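Local coordinates for pyridoxamine 5'-phosphate oxidase-related, FMN-binding protein (Mycobacterium smegmatis, PDB 6ECI), which binds flavin-adenine dinucleotide and probably sequesters it, in a way linked to the protection of mycobacteria against hypoxic and oxidative stress, at residues S8-W13 with Q42-L47; P36-V41 with E102-T107; F48-G53 with H113-L118. All blocks are in the same frame, centred on the assembly; numbering follows the deposited sequence. Where two conformers were deposited one is given.

Interaction 1: residues S8-W13 with Q42-L47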
loop_
_atom_site.group_PDB
_atom_site.type_symbol
_atom_site.label_atom_id
_atom_site.label_comp_id
_atom_site.label_asym_id
_atom_site.label_seq_id
_atom_site.Cartn_x
_atom_site.Cartn_y
_atom_site.Cartn_z
ATOM N N SER B 8 9.044 -14.225 -11.061
ATOM C CA SER B 8 9.462 -15.354 -10.249
ATOM C C SER B 8 9.733 -14.903 -8.817
ATOM O O SER B 8 9.756 -13.710 -8.503
ATOM C CB SER B 8 10.710 -16.006 -10.839
ATOM O OG SER B 8 11.826 -15.140 -10.724
ATOM N N ALA B 9 9.956 -15.883 -7.940
ATOM C CA ALA B 9 10.199 -15.571 -6.536
ATOM C C ALA B 9 11.526 -14.847 -6.347
ATOM O O ALA B 9 11.633 -13.947 -5.506
ATOM C CB ALA B 9 10.160 -16.846 -5.697
ATOM N N THR B 10 12.550 -15.224 -7.120
ATOM C CA THR B 10 13.862 -14.612 -6.944
ATOM C C THR B 10 13.867 -13.154 -7.388
ATOM O O THR B 10 14.635 -12.348 -6.850
ATOM C CB THR B 10 14.930 -15.410 -7.700
ATOM O OG1 THR B 10 16.215 -14.807 -7.497
ATOM C CG2 THR B 10 14.628 -15.457 -9.190
ATOM N N GLU B 11 13.021 -12.794 -8.356
ATOM C CA GLU B 11 12.914 -11.393 -8.748
ATOM C C GLU B 11 12.158 -10.592 -7.696
ATOM O O GLU B 11 12.538 -9.458 -7.381
ATOM C CB GLU B 11 12.232 -11.276 -10.112
ATOM C CG GLU B 11 12.885 -12.108 -11.207
ATOM C CD GLU B 11 11.996 -12.288 -12.427
ATOM O OE1 GLU B 11 12.107 -11.482 -13.372
ATOM O OE2 GLU B 11 11.185 -13.237 -12.445
ATOM N N CYS B 12 11.098 -11.174 -7.128
ATOM C CA CYS B 12 10.282 -10.459 -6.151
ATOM C C CYS B 12 11.088 -10.109 -4.905
ATOM O O CYS B 12 11.079 -8.959 -4.450
ATOM C CB CYS B 12 9.059 -11.296 -5.774
ATOM S SG CYS B 12 7.905 -11.634 -7.122
ATOM N N TRP B 13 11.787 -11.094 -4.333
ATOM C CA TRP B 13 12.515 -10.856 -3.091
ATOM C C TRP B 13 13.618 -9.821 -3.273
ATOM O O TRP B 13 13.931 -9.078 -2.335
ATOM C CB TRP B 13 13.095 -12.166 -2.557
ATOM C CG TRP B 13 12.061 -13.075 -1.971
ATOM C CD1 TRP B 13 11.631 -14.266 -2.481
ATOM C CD2 TRP B 13 11.318 -12.861 -0.768
ATOM N NE1 TRP B 13 10.666 -14.807 -1.668
ATOM C CE2 TRP B 13 10.455 -13.963 -0.609
ATOM C CE3 TRP B 13 11.296 -11.843 0.190
ATOM C CZ2 TRP B 13 9.582 -14.079 0.472
ATOM C CZ3 TRP B 13 10.430 -11.959 1.261
ATOM C CH2 TRP B 13 9.584 -13.069 1.394
ATOM N N GLN B 42 15.004 -9.959 4.837
ATOM C CA GLN B 42 16.040 -10.792 5.446
ATOM C C GLN B 42 15.658 -12.251 5.251
ATOM O O GLN B 42 14.717 -12.732 5.892
ATOM C CB GLN B 42 16.207 -10.480 6.933
ATOM C CG GLN B 42 17.002 -9.236 7.249
ATOM C CD GLN B 42 17.354 -9.154 8.718
ATOM O OE1 GLN B 42 16.692 -9.765 9.558
ATOM N NE2 GLN B 42 18.402 -8.402 9.040
ATOM N N ASN B 43 16.386 -12.950 4.381
ATOM C CA ASN B 43 16.222 -14.389 4.162
ATOM C C ASN B 43 14.766 -14.742 3.858
ATOM O O ASN B 43 14.133 -15.550 4.544
ATOM C CB ASN B 43 16.732 -15.187 5.366
ATOM C CG ASN B 43 18.141 -14.807 5.762
ATOM O OD1 ASN B 43 18.392 -14.421 6.903
ATOM N ND2 ASN B 43 19.073 -14.912 4.820
ATOM N N ARG B 44 14.243 -14.114 2.805
ATOM C CA ARG B 44 12.863 -14.328 2.369
ATOM C C ARG B 44 11.886 -14.117 3.524
ATOM O O ARG B 44 10.949 -14.890 3.724
ATOM C CB ARG B 44 12.689 -15.715 1.744
ATOM C CG ARG B 44 13.807 -16.088 0.789
ATOM C CD ARG B 44 13.333 -16.950 -0.366
ATOM N NE ARG B 44 14.039 -16.598 -1.596
ATOM C CZ ARG B 44 13.764 -17.099 -2.797
ATOM N NH1 ARG B 44 12.794 -17.993 -2.942
ATOM N NH2 ARG B 44 14.467 -16.708 -3.852
ATOM N N THR B 45 12.136 -13.076 4.316
ATOM C CA THR B 45 11.190 -12.598 5.314
ATOM C C THR B 45 11.136 -11.081 5.223
ATOM O O THR B 45 12.072 -10.437 4.740
ATOM C CB THR B 45 11.560 -13.018 6.748
ATOM O OG1 THR B 45 12.697 -12.269 7.197
ATOM C CG2 THR B 45 11.874 -14.501 6.822
ATOM N N VAL B 46 10.031 -10.514 5.692
ATOM C CA VAL B 46 9.804 -9.074 5.651
ATOM C C VAL B 46 9.910 -8.565 7.083
ATOM O O VAL B 46 8.984 -8.727 7.885
ATOM C CB VAL B 46 8.451 -8.724 5.020
ATOM C CG1 VAL B 46 8.268 -7.214 4.950
ATOM C CG2 VAL B 46 8.338 -9.344 3.636
ATOM N N LEU B 47 11.040 -7.942 7.406
ATOM C CA LEU B 47 11.308 -7.465 8.756
ATOM C C LEU B 47 10.889 -6.011 8.913
ATOM O O LEU B 47 11.139 -5.183 8.033
ATOM C CB LEU B 47 12.794 -7.605 9.088
ATOM C CG LEU B 47 13.234 -6.997 10.420
ATOM C CD1 LEU B 47 12.647 -7.771 11.591
ATOM C CD2 LEU B 47 14.743 -6.957 10.509
#

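Interaction 2: residues P36-V41 with E102-T107. With FAD (flavin-adenine dinucleotide), chain U.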
loop_
_atom_site.group_PDB
_atom_site.type_symbol
_atom_site.label_atom_id
_atom_site.label_comp_id
_atom_site.label_asym_id
_atom_site.label_seq_id
_atom_site.Cartn_x
_atom_site.Cartn_y
_atom_site.Cartn_z
ATOM N N PRO B 36 1.265 1.540 6.399
ATOM C CA PRO B 36 2.591 1.744 5.802
ATOM C C PRO B 36 3.679 1.466 6.828
ATOM O O PRO B 36 3.600 1.905 7.979
ATOM C CB PRO B 36 2.569 3.218 5.379
ATOM C CG PRO B 36 1.119 3.564 5.272
ATOM C CD PRO B 36 0.433 2.751 6.330
ATOM N N ILE B 37 4.693 0.712 6.416
ATOM C CA ILE B 37 5.779 0.332 7.311
ATOM C C ILE B 37 7.108 0.480 6.589
ATOM O O ILE B 37 7.215 0.214 5.387
ATOM C CB ILE B 37 5.624 -1.111 7.838
ATOM C CG1 ILE B 37 5.480 -2.100 6.679
ATOM C CG2 ILE B 37 4.455 -1.215 8.803
ATOM C CD1 ILE B 37 5.919 -3.509 7.027
ATOM N N ASN B 38 8.119 0.917 7.332
ATOM C CA ASN B 38 9.501 0.810 6.895
ATOM C C ASN B 38 9.961 -0.627 7.112
ATOM O O ASN B 38 9.699 -1.213 8.166
ATOM C CB ASN B 38 10.368 1.801 7.672
ATOM C CG ASN B 38 11.845 1.665 7.368
ATOM O OD1 ASN B 38 12.684 1.836 8.251
ATOM N ND2 ASN B 38 12.171 1.356 6.119
ATOM N N PHE B 39 10.618 -1.204 6.107
ATOM C CA PHE B 39 10.918 -2.629 6.123
ATOM C C PHE B 39 12.259 -2.892 5.453
ATOM O O PHE B 39 12.751 -2.084 4.663
ATOM C CB PHE B 39 9.831 -3.435 5.408
ATOM C CG PHE B 39 9.956 -3.416 3.907
ATOM C CD1 PHE B 39 9.469 -2.342 3.171
ATOM C CD2 PHE B 39 10.566 -4.462 3.232
ATOM C CE1 PHE B 39 9.586 -2.314 1.788
ATOM C CE2 PHE B 39 10.687 -4.440 1.852
ATOM C CZ PHE B 39 10.194 -3.363 1.129
ATOM N N VAL B 40 12.842 -4.049 5.782
ATOM C CA VAL B 40 13.914 -4.650 4.997
ATOM C C VAL B 40 13.617 -6.133 4.838
ATOM O O VAL B 40 12.858 -6.730 5.606
ATOM C CB VAL B 40 15.323 -4.462 5.608
ATOM C CG1 VAL B 40 15.550 -3.030 6.022
ATOM C CG2 VAL B 40 15.527 -5.401 6.782
ATOM N N VAL B 41 14.235 -6.723 3.820
ATOM C CA VAL B 41 14.092 -8.139 3.515
ATOM C C VAL B 41 15.281 -8.880 4.108
ATOM O O VAL B 41 16.434 -8.473 3.911
ATOM C CB VAL B 41 13.998 -8.371 1.999
ATOM C CG1 VAL B 41 13.925 -9.853 1.694
ATOM C CG2 VAL B 41 12.796 -7.643 1.430
ATOM N N GLU B 102 19.239 -2.910 7.916
ATOM C CA GLU B 102 19.486 -1.538 7.465
ATOM C C GLU B 102 18.179 -0.741 7.406
ATOM O O GLU B 102 17.751 -0.254 6.361
ATOM C CB GLU B 102 20.193 -1.551 6.114
ATOM C CG GLU B 102 21.691 -1.823 6.189
ATOM C CD GLU B 102 22.451 -0.716 6.892
ATOM O OE1 GLU B 102 22.650 -0.814 8.121
ATOM O OE2 GLU B 102 22.847 0.253 6.214
ATOM N N LEU B 103 17.552 -0.607 8.571
ATOM C CA LEU B 103 16.267 0.063 8.711
ATOM C C LEU B 103 16.454 1.510 9.141
ATOM O O LEU B 103 17.383 1.845 9.881
ATOM C CB LEU B 103 15.368 -0.653 9.723
ATOM C CG LEU B 103 14.510 -1.771 9.123
ATOM C CD1 LEU B 103 14.084 -2.806 10.166
ATOM C CD2 LEU B 103 13.316 -1.210 8.369
ATOM N N LEU B 104 15.551 2.363 8.669
ATOM C CA LEU B 104 15.556 3.758 9.077
ATOM C C LEU B 104 15.398 3.845 10.590
ATOM O O LEU B 104 14.545 3.150 11.161
ATOM C CB LEU B 104 14.423 4.524 8.394
ATOM C CG LEU B 104 14.532 4.829 6.896
ATOM C CD1 LEU B 104 13.233 5.435 6.381
ATOM C CD2 LEU B 104 15.706 5.748 6.603
ATOM N N PRO B 105 16.190 4.662 11.272
ATOM C CA PRO B 105 15.992 4.838 12.711
ATOM C C PRO B 105 14.830 5.778 12.975
ATOM O O PRO B 105 14.549 6.688 12.191
ATOM C CB PRO B 105 17.315 5.462 13.164
ATOM C CG PRO B 105 17.737 6.287 11.977
ATOM C CD PRO B 105 17.228 5.566 10.741
ATOM N N TRP B 106 14.139 5.560 14.092
ATOM C CA TRP B 106 13.188 6.577 14.515
ATOM C C TRP B 106 13.164 6.752 16.025
ATOM O O TRP B 106 13.257 5.784 16.785
ATOM C CB TRP B 106 11.752 6.325 13.994
ATOM C CG TRP B 106 11.282 4.911 13.765
ATOM C CD1 TRP B 106 11.557 4.122 12.684
ATOM C CD2 TRP B 106 10.363 4.165 14.578
ATOM N NE1 TRP B 106 10.908 2.915 12.799
ATOM C CE2 TRP B 106 10.166 2.918 13.951
ATOM C CE3 TRP B 106 9.708 4.421 15.788
ATOM C CZ2 TRP B 106 9.343 1.930 14.493
ATOM C CZ3 TRP B 106 8.893 3.439 16.325
ATOM C CH2 TRP B 106 8.719 2.209 15.678
ATOM N N THR B 107 13.021 8.023 16.423
ATOM C CA THR B 107 12.748 8.575 17.754
ATOM C C THR B 107 13.495 7.998 18.953
ATOM O O THR B 107 14.218 7.003 18.858
ATOM C CB THR B 107 11.235 8.539 18.054
ATOM O OG1 THR B 107 11.020 8.755 19.457
ATOM C CG2 THR B 107 10.548 7.247 17.601
HETATM P PA FAD U . -5.309 4.469 14.987
HETATM O O1A FAD U . -5.434 5.591 15.951
HETATM O O2A FAD U . -5.779 3.101 15.495
HETATM O O5B FAD U . -6.028 4.786 13.619
HETATM C C5B FAD U . -7.359 5.339 13.577
HETATM C C4B FAD U . -7.670 5.690 12.143
HETATM O O4B FAD U . -6.646 6.570 11.637
HETATM C C3B FAD U . -7.678 4.513 11.176
HETATM O O3B FAD U . -8.944 3.863 11.165
HETATM C C2B FAD U . -7.366 5.184 9.835
HETATM O O2B FAD U . -8.524 5.659 9.158
HETATM C C1B FAD U . -6.451 6.344 10.251
HETATM N N9A FAD U . -5.041 6.070 10.020
HETATM C C8A FAD U . -4.200 5.329 10.809
HETATM N N7A FAD U . -2.978 5.231 10.346
HETATM C C5A FAD U . -3.020 5.954 9.158
HETATM C C6A FAD U . -2.040 6.234 8.189
HETATM N N6A FAD U . -0.778 5.809 8.257
HETATM N N1A FAD U . -2.413 6.988 7.129
HETATM C C2A FAD U . -3.672 7.423 7.058
HETATM N N3A FAD U . -4.679 7.217 7.909
HETATM C C4A FAD U . -4.282 6.470 8.951
HETATM N N1 FAD U . 4.343 2.198 12.268
HETATM C C2 FAD U . 5.145 1.201 12.738
HETATM O O2 FAD U . 4.853 0.563 13.755
HETATM N N3 FAD U . 6.318 0.893 12.069
HETATM C C4 FAD U . 6.787 1.507 10.926
HETATM O O4 FAD U . 7.848 1.144 10.421
HETATM C C4X FAD U . 5.925 2.566 10.433
HETATM N N5 FAD U . 6.289 3.205 9.355
HETATM C C5X FAD U . 5.463 4.215 8.884
HETATM C C6 FAD U . 5.834 4.907 7.734
HETATM C C7 FAD U . 5.040 5.928 7.222
HETATM C C7M FAD U . 5.475 6.654 5.978
HETATM C C8 FAD U . 3.841 6.265 7.873
HETATM C C8M FAD U . 2.962 7.368 7.348
HETATM C C9 FAD U . 3.466 5.577 9.024
HETATM C C9A FAD U . 4.265 4.558 9.529
HETATM N N10 FAD U . 3.912 3.841 10.690
HETATM C C10 FAD U . 4.720 2.837 11.171
HETATM C "C1'" FAD U . 2.672 4.148 11.412
HETATM C "C2'" FAD U . 1.589 3.096 11.206
HETATM O "O2'" FAD U . 0.850 3.374 10.017
HETATM C "C3'" FAD U . 0.652 3.097 12.415
HETATM O "O3'" FAD U . 0.638 1.813 13.028
HETATM C "C4'" FAD U . -0.774 3.498 12.054
HETATM O "O4'" FAD U . -0.776 4.911 11.857
HETATM C "C5'" FAD U . -1.794 3.067 13.089
HETATM O "O5'" FAD U . -1.440 3.632 14.367
HETATM P P FAD U . -2.540 4.020 15.428
HETATM O O1P FAD U . -2.137 5.325 16.123
HETATM O O2P FAD U . -2.833 2.896 16.345
HETATM O O3P FAD U . -3.802 4.324 14.517
#

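Interaction 3: residues F48-G53 with H113-L118. With FAD (flavin-adenine dinucleotide), chain U.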
loop_
_atom_site.group_PDB
_atom_site.type_symbol
_atom_site.label_atom_id
_atom_site.label_comp_id
_atom_site.label_asym_id
_atom_site.label_seq_id
_atom_site.Cartn_x
_atom_site.Cartn_y
_atom_site.Cartn_z
ATOM N N PHE B 48 10.255 -5.703 10.041
ATOM C CA PHE B 48 9.929 -4.326 10.374
ATOM C C PHE B 48 9.836 -4.183 11.886
ATOM O O PHE B 48 9.767 -5.168 12.625
ATOM C CB PHE B 48 8.628 -3.872 9.703
ATOM C CG PHE B 48 7.404 -4.614 10.166
ATOM C CD1 PHE B 48 7.116 -5.879 9.677
ATOM C CD2 PHE B 48 6.526 -4.033 11.066
ATOM C CE1 PHE B 48 5.982 -6.556 10.090
ATOM C CE2 PHE B 48 5.391 -4.704 11.482
ATOM C CZ PHE B 48 5.118 -5.966 10.992
ATOM N N ARG B 49 9.850 -2.934 12.339
ATOM C CA ARG B 49 9.686 -2.602 13.743
ATOM C C ARG B 49 8.294 -2.038 13.976
ATOM O O ARG B 49 7.701 -1.409 13.095
ATOM C CB ARG B 49 10.747 -1.599 14.207
ATOM C CG ARG B 49 12.005 -2.272 14.727
ATOM C CD ARG B 49 13.155 -1.307 14.979
ATOM N NE ARG B 49 12.756 0.097 15.049
ATOM C CZ ARG B 49 12.411 0.720 16.172
ATOM N NH1 ARG B 49 12.404 0.060 17.322
ATOM N NH2 ARG B 49 12.072 2.002 16.150
ATOM N N THR B 50 7.775 -2.280 15.171
ATOM C CA THR B 50 6.424 -1.892 15.534
ATOM C C THR B 50 6.477 -0.972 16.744
ATOM O O THR B 50 7.320 -1.144 17.632
ATOM C CB THR B 50 5.562 -3.137 15.806
ATOM O OG1 THR B 50 4.465 -3.177 14.884
ATOM C CG2 THR B 50 5.039 -3.161 17.232
ATOM N N ALA B 51 5.605 0.031 16.750
ATOM C CA ALA B 51 5.511 0.967 17.859
ATOM C C ALA B 51 4.494 0.439 18.860
ATOM O O ALA B 51 3.426 -0.045 18.473
ATOM C CB ALA B 51 5.122 2.362 17.368
ATOM N N GLU B 52 4.837 0.516 20.142
ATOM C CA GLU B 52 4.031 -0.126 21.169
ATOM C C GLU B 52 2.766 0.674 21.458
ATOM O O GLU B 52 2.707 1.885 21.241
ATOM C CB GLU B 52 4.852 -0.318 22.443
ATOM C CG GLU B 52 5.190 -1.783 22.774
ATOM C CD GLU B 52 3.996 -2.591 23.292
ATOM O OE1 GLU B 52 2.838 -2.199 23.040
ATOM O OE2 GLU B 52 4.235 -3.608 23.994
ATOM N N GLY B 53 1.732 -0.028 21.926
ATOM C CA GLY B 53 0.418 0.566 22.075
ATOM C C GLY B 53 -0.280 0.930 20.781
ATOM O O GLY B 53 -1.394 1.466 20.823
ATOM N N HIS B 113 10.422 -3.711 19.089
ATOM C CA HIS B 113 9.424 -4.761 18.891
ATOM C C HIS B 113 9.585 -5.212 17.444
ATOM O O HIS B 113 8.923 -4.691 16.544
ATOM C CB HIS B 113 8.012 -4.281 19.193
ATOM C CG HIS B 113 7.023 -5.396 19.334
ATOM N ND1 HIS B 113 5.770 -5.221 19.881
ATOM C CD2 HIS B 113 7.115 -6.709 19.013
ATOM C CE1 HIS B 113 5.130 -6.378 19.885
ATOM N NE2 HIS B 113 5.924 -7.296 19.363
ATOM N N TRP B 114 10.472 -6.178 17.233
ATOM C CA TRP B 114 10.751 -6.682 15.898
ATOM C C TRP B 114 9.671 -7.666 15.471
ATOM O O TRP B 114 9.301 -8.565 16.231
ATOM C CB TRP B 114 12.117 -7.360 15.854
ATOM C CG TRP B 114 13.266 -6.472 16.210
ATOM C CD1 TRP B 114 13.870 -6.360 17.429
ATOM C CD2 TRP B 114 13.956 -5.575 15.335
ATOM N NE1 TRP B 114 14.894 -5.446 17.367
ATOM C CE2 TRP B 114 14.966 -4.947 16.092
ATOM C CE3 TRP B 114 13.815 -5.238 13.986
ATOM C CZ2 TRP B 114 15.830 -4.003 15.545
ATOM C CZ3 TRP B 114 14.674 -4.299 13.445
ATOM C CH2 TRP B 114 15.669 -3.693 14.222
ATOM N N VAL B 115 9.170 -7.495 14.252
ATOM C CA VAL B 115 8.173 -8.383 13.671
ATOM C C VAL B 115 8.656 -8.799 12.289
ATOM O O VAL B 115 9.277 -8.004 11.573
ATOM C CB VAL B 115 6.788 -7.705 13.585
ATOM C CG1 VAL B 115 5.728 -8.693 13.117
ATOM C CG2 VAL B 115 6.402 -7.097 14.923
ATOM N N ARG B 116 8.385 -10.048 11.919
ATOM C CA ARG B 116 8.681 -10.558 10.588
ATOM C C ARG B 116 7.412 -11.110 9.964
ATOM O O ARG B 116 6.625 -11.788 10.632
ATOM C CB ARG B 116 9.740 -11.664 10.616
ATOM C CG ARG B 116 11.152 -11.214 10.929
ATOM C CD ARG B 116 12.119 -12.378 10.765
ATOM N NE ARG B 116 13.384 -12.158 11.458
ATOM C CZ ARG B 116 14.435 -11.539 10.928
ATOM N NH1 ARG B 116 14.383 -11.068 9.688
ATOM N NH2 ARG B 116 15.542 -11.391 11.642
ATOM N N VAL B 117 7.214 -10.821 8.683
ATOM C CA VAL B 117 6.154 -11.452 7.908
ATOM C C VAL B 117 6.744 -12.720 7.306
ATOM O O VAL B 117 7.533 -12.659 6.360
ATOM C CB VAL B 117 5.603 -10.518 6.826
ATOM C CG1 VAL B 117 4.526 -11.227 6.019
ATOM C CG2 VAL B 117 5.048 -9.256 7.452
ATOM N N LEU B 118 6.389 -13.871 7.874
ATOM C CA LEU B 118 6.869 -15.143 7.354
ATOM C C LEU B 118 6.006 -15.532 6.160
ATOM O O LEU B 118 4.806 -15.791 6.317
ATOM C CB LEU B 118 6.836 -16.223 8.434
ATOM C CG LEU B 118 7.587 -15.885 9.724
ATOM C CD1 LEU B 118 7.690 -17.111 10.616
ATOM C CD2 LEU B 118 8.969 -15.315 9.424
HETATM P PA FAD U . -5.309 4.469 14.987
HETATM O O1A FAD U . -5.434 5.591 15.951
HETATM O O2A FAD U . -5.779 3.101 15.495
HETATM O O5B FAD U . -6.028 4.786 13.619
HETATM C C5B FAD U . -7.359 5.339 13.577
HETATM C C4B FAD U . -7.670 5.690 12.143
HETATM O O4B FAD U . -6.646 6.570 11.637
HETATM C C3B FAD U . -7.678 4.513 11.176
HETATM O O3B FAD U . -8.944 3.863 11.165
HETATM C C2B FAD U . -7.366 5.184 9.835
HETATM O O2B FAD U . -8.524 5.659 9.158
HETATM C C1B FAD U . -6.451 6.344 10.251
HETATM N N9A FAD U . -5.041 6.070 10.020
HETATM C C8A FAD U . -4.200 5.329 10.809
HETATM N N7A FAD U . -2.978 5.231 10.346
HETATM C C5A FAD U . -3.020 5.954 9.158
HETATM C C6A FAD U . -2.040 6.234 8.189
HETATM N N6A FAD U . -0.778 5.809 8.257
HETATM N N1A FAD U . -2.413 6.988 7.129
HETATM C C2A FAD U . -3.672 7.423 7.058
HETATM N N3A FAD U . -4.679 7.217 7.909
HETATM C C4A FAD U . -4.282 6.470 8.951
HETATM N N1 FAD U . 4.343 2.198 12.268
HETATM C C2 FAD U . 5.145 1.201 12.738
HETATM O O2 FAD U . 4.853 0.563 13.755
HETATM N N3 FAD U . 6.318 0.893 12.069
HETATM C C4 FAD U . 6.787 1.507 10.926
HETATM O O4 FAD U . 7.848 1.144 10.421
HETATM C C4X FAD U . 5.925 2.566 10.433
HETATM N N5 FAD U . 6.289 3.205 9.355
HETATM C C5X FAD U . 5.463 4.215 8.884
HETATM C C6 FAD U . 5.834 4.907 7.734
HETATM C C7 FAD U . 5.040 5.928 7.222
HETATM C C7M FAD U . 5.475 6.654 5.978
HETATM C C8 FAD U . 3.841 6.265 7.873
HETATM C C8M FAD U . 2.962 7.368 7.348
HETATM C C9 FAD U . 3.466 5.577 9.024
HETATM C C9A FAD U . 4.265 4.558 9.529
HETATM N N10 FAD U . 3.912 3.841 10.690
HETATM C C10 FAD U . 4.720 2.837 11.171
HETATM C "C1'" FAD U . 2.672 4.148 11.412
HETATM C "C2'" FAD U . 1.589 3.096 11.206
HETATM O "O2'" FAD U . 0.850 3.374 10.017
HETATM C "C3'" FAD U . 0.652 3.097 12.415
HETATM O "O3'" FAD U . 0.638 1.813 13.028
HETATM C "C4'" FAD U . -0.774 3.498 12.054
HETATM O "O4'" FAD U . -0.776 4.911 11.857
HETATM C "C5'" FAD U . -1.794 3.067 13.089
HETATM O "O5'" FAD U . -1.440 3.632 14.367
HETATM P P FAD U . -2.540 4.020 15.428
HETATM O O1P FAD U . -2.137 5.325 16.123
HETATM O O2P FAD U . -2.833 2.896 16.345
HETATM O O3P FAD U . -3.802 4.324 14.517
#

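Interaction 1: residues S8-W13 with Q42-L47
Trp13 and Arg44 carry this contact, the indole lying flat beneath the backbone and side chain of the arginine. Arg44 CA sits over the six-membered ring, 3.5 Å from its centroid and only 6° off the normal, a CH-pi contact. Next to it, Arg44 O comes within 3.3 Å of Trp13 CH2. From there the arginine side chain crosses the indole at about a right angle and reaches the pyrrole end, where NE lies 3.5 Å from Trp13 CD1. The guanidinium plane is tilted 26° from the ring. The end of the guanidinium reaches the first turn of the helix, with Arg44 NH1 4.0 Å from Ala9 CB and Arg44 NH2 3.8 Å from Thr10 CA. No hydrogen bond joins the segments, so the grip is one of van der Waals and CH-pi contact. Val46 adds a methyl, CG2 lying 4.1 Å from Trp13 CZ3.

Trp13 CG lies anti to its carbonyl carbon, beside the backbone N (chi1 -73°). Asn43 and Arg44 both have left-handed backbone angles, in a two-residue turn closed by Gln42 N to Thr45 O and by a weak bond from Thr45 N to Gln42 O. Separately, Ser8 caps the start of the helix, and Glu11 OE2 accepts from Ser8 N at 2.7 Å, one half of a capping box, and also from Ser8 OG.

The turn connects strands 31-41 and 46-49 into a hairpin. Helix 9-16 lies against the hairpin's end, and the indole also packs on Val41 of strand 31-41, Pro119 of strand 114-119 and Ile122 of strand 121-127.

Interaction 2: residues P36-V41 with E102-T107
Asn38 meets Leu103 and Leu104 with its CG anti to the backbone N (chi1 175°), which puts CG on the loop side. Two residues along the strand, Val40 CG1 lies anti to its carbonyl carbon, beside the backbone N, and packs 3.5 Å from Leu103 CG. Leu104 N donates to Asn38 OD1 over 2.9 Å; the donor lies in the carbonyl plane on a lone pair, although the N-H...O angle of 130° is well bent. Leu103 CD2 and Leu104 CB lie beside that oxygen, and the Leu103 and Asn38 side chains run antiparallel past one another. The other end of the amide, Asn38 ND2, bonds to Ala20 O, so both ends of the group are held.

Strand 31-41 belongs to the split beta-barrel of the FMN-binding clan, in which the flavin lies at the dimer interface. Here the strand lines the isoalloxazine: Asn38 N donates to FAD O4 at 3.1 Å (149° at the hydrogen), and Ile37 CA lies 3.6 Å from FAD N5. Phe129 of the second subunit packs on both Asn38 and Leu104, while Trp106, poorly ordered, meets Phe127 of that subunit edge-to-face.

Interaction 3: residues F48-G53 with H113-L118
Phe48 and Val115 form an antiparallel hydrogen-bonded pair between strands 46-49 and 114-119. Phe48 N donates to Val115 O and Val115 N to Phe48 O, each over 2.9 Å and nearly straight. Their side chains lie side by side on one face of the sheet: Val115 CB stands over the phenyl face, 3.9 Å from the ring centroid, and Val117 CG2 approaches the ring edge.

The next pair, Arg49 with Trp114, is non-hydrogen-bonded and turns to the other face. From CB, the Arg49 chain passes at once onto the indole: CG lies over the six-membered ring, 3.7 Å from its centroid and 17° off the normal. With chi2 anti (171°), CD continues over the same ring and reaches Trp114 CH2 at 3.5 Å. A bend at chi3 then turns NE from that course, and the guanidinium ends up 67° from the indole plane. The aliphatic part thus packs on the tryptophan beside it, while the guanidinium finds its partners outside the two segments: NH1 is hydrogen-bonded to Lys111 O, and the group forms a cation-pi contact with the poorly ordered Trp106 ring.

Beyond the regular pairing, Thr50 N donates to His113 O over 3.0 Å, and Thr50 CG2 packs against the poorly ordered imidazole.

The hydrogen bonds from this segment to the flavin all come from main-chain atoms: FAD N3 donates to Arg49 O over 2.9 Å, and Ala51 N donates to FAD O2 over 3.1 Å. This donor-acceptor pattern matches the pyrimidine part of the isoalloxazine, and the N-H at O2 would be expected to favour any negative charge that develops there.

Strand 46-49 lies between strands 31-41 and 114-119, so one strand segment of each contact belongs to the same sheet. Leu47 N bonds to Val40 O at 2.8 Å, joining interaction 1 to interaction 2, and Val46 O accepts from Val117 N at 2.9 Å, joining it to interaction 3. Interactions 2 and 3, with centres about 10 Å apart, share the flavin: O4 is held from strand 31-41, N3 and O2 from 49-51. Interaction 1 lies farther off, its centre about 16 Å from that of interaction 2 and 18 Å from that of interaction 3. FAD is also hydrogen-bonded to Lys55 N of the same chain and to Ser79 OG and Thr123 OG1 of the second subunit.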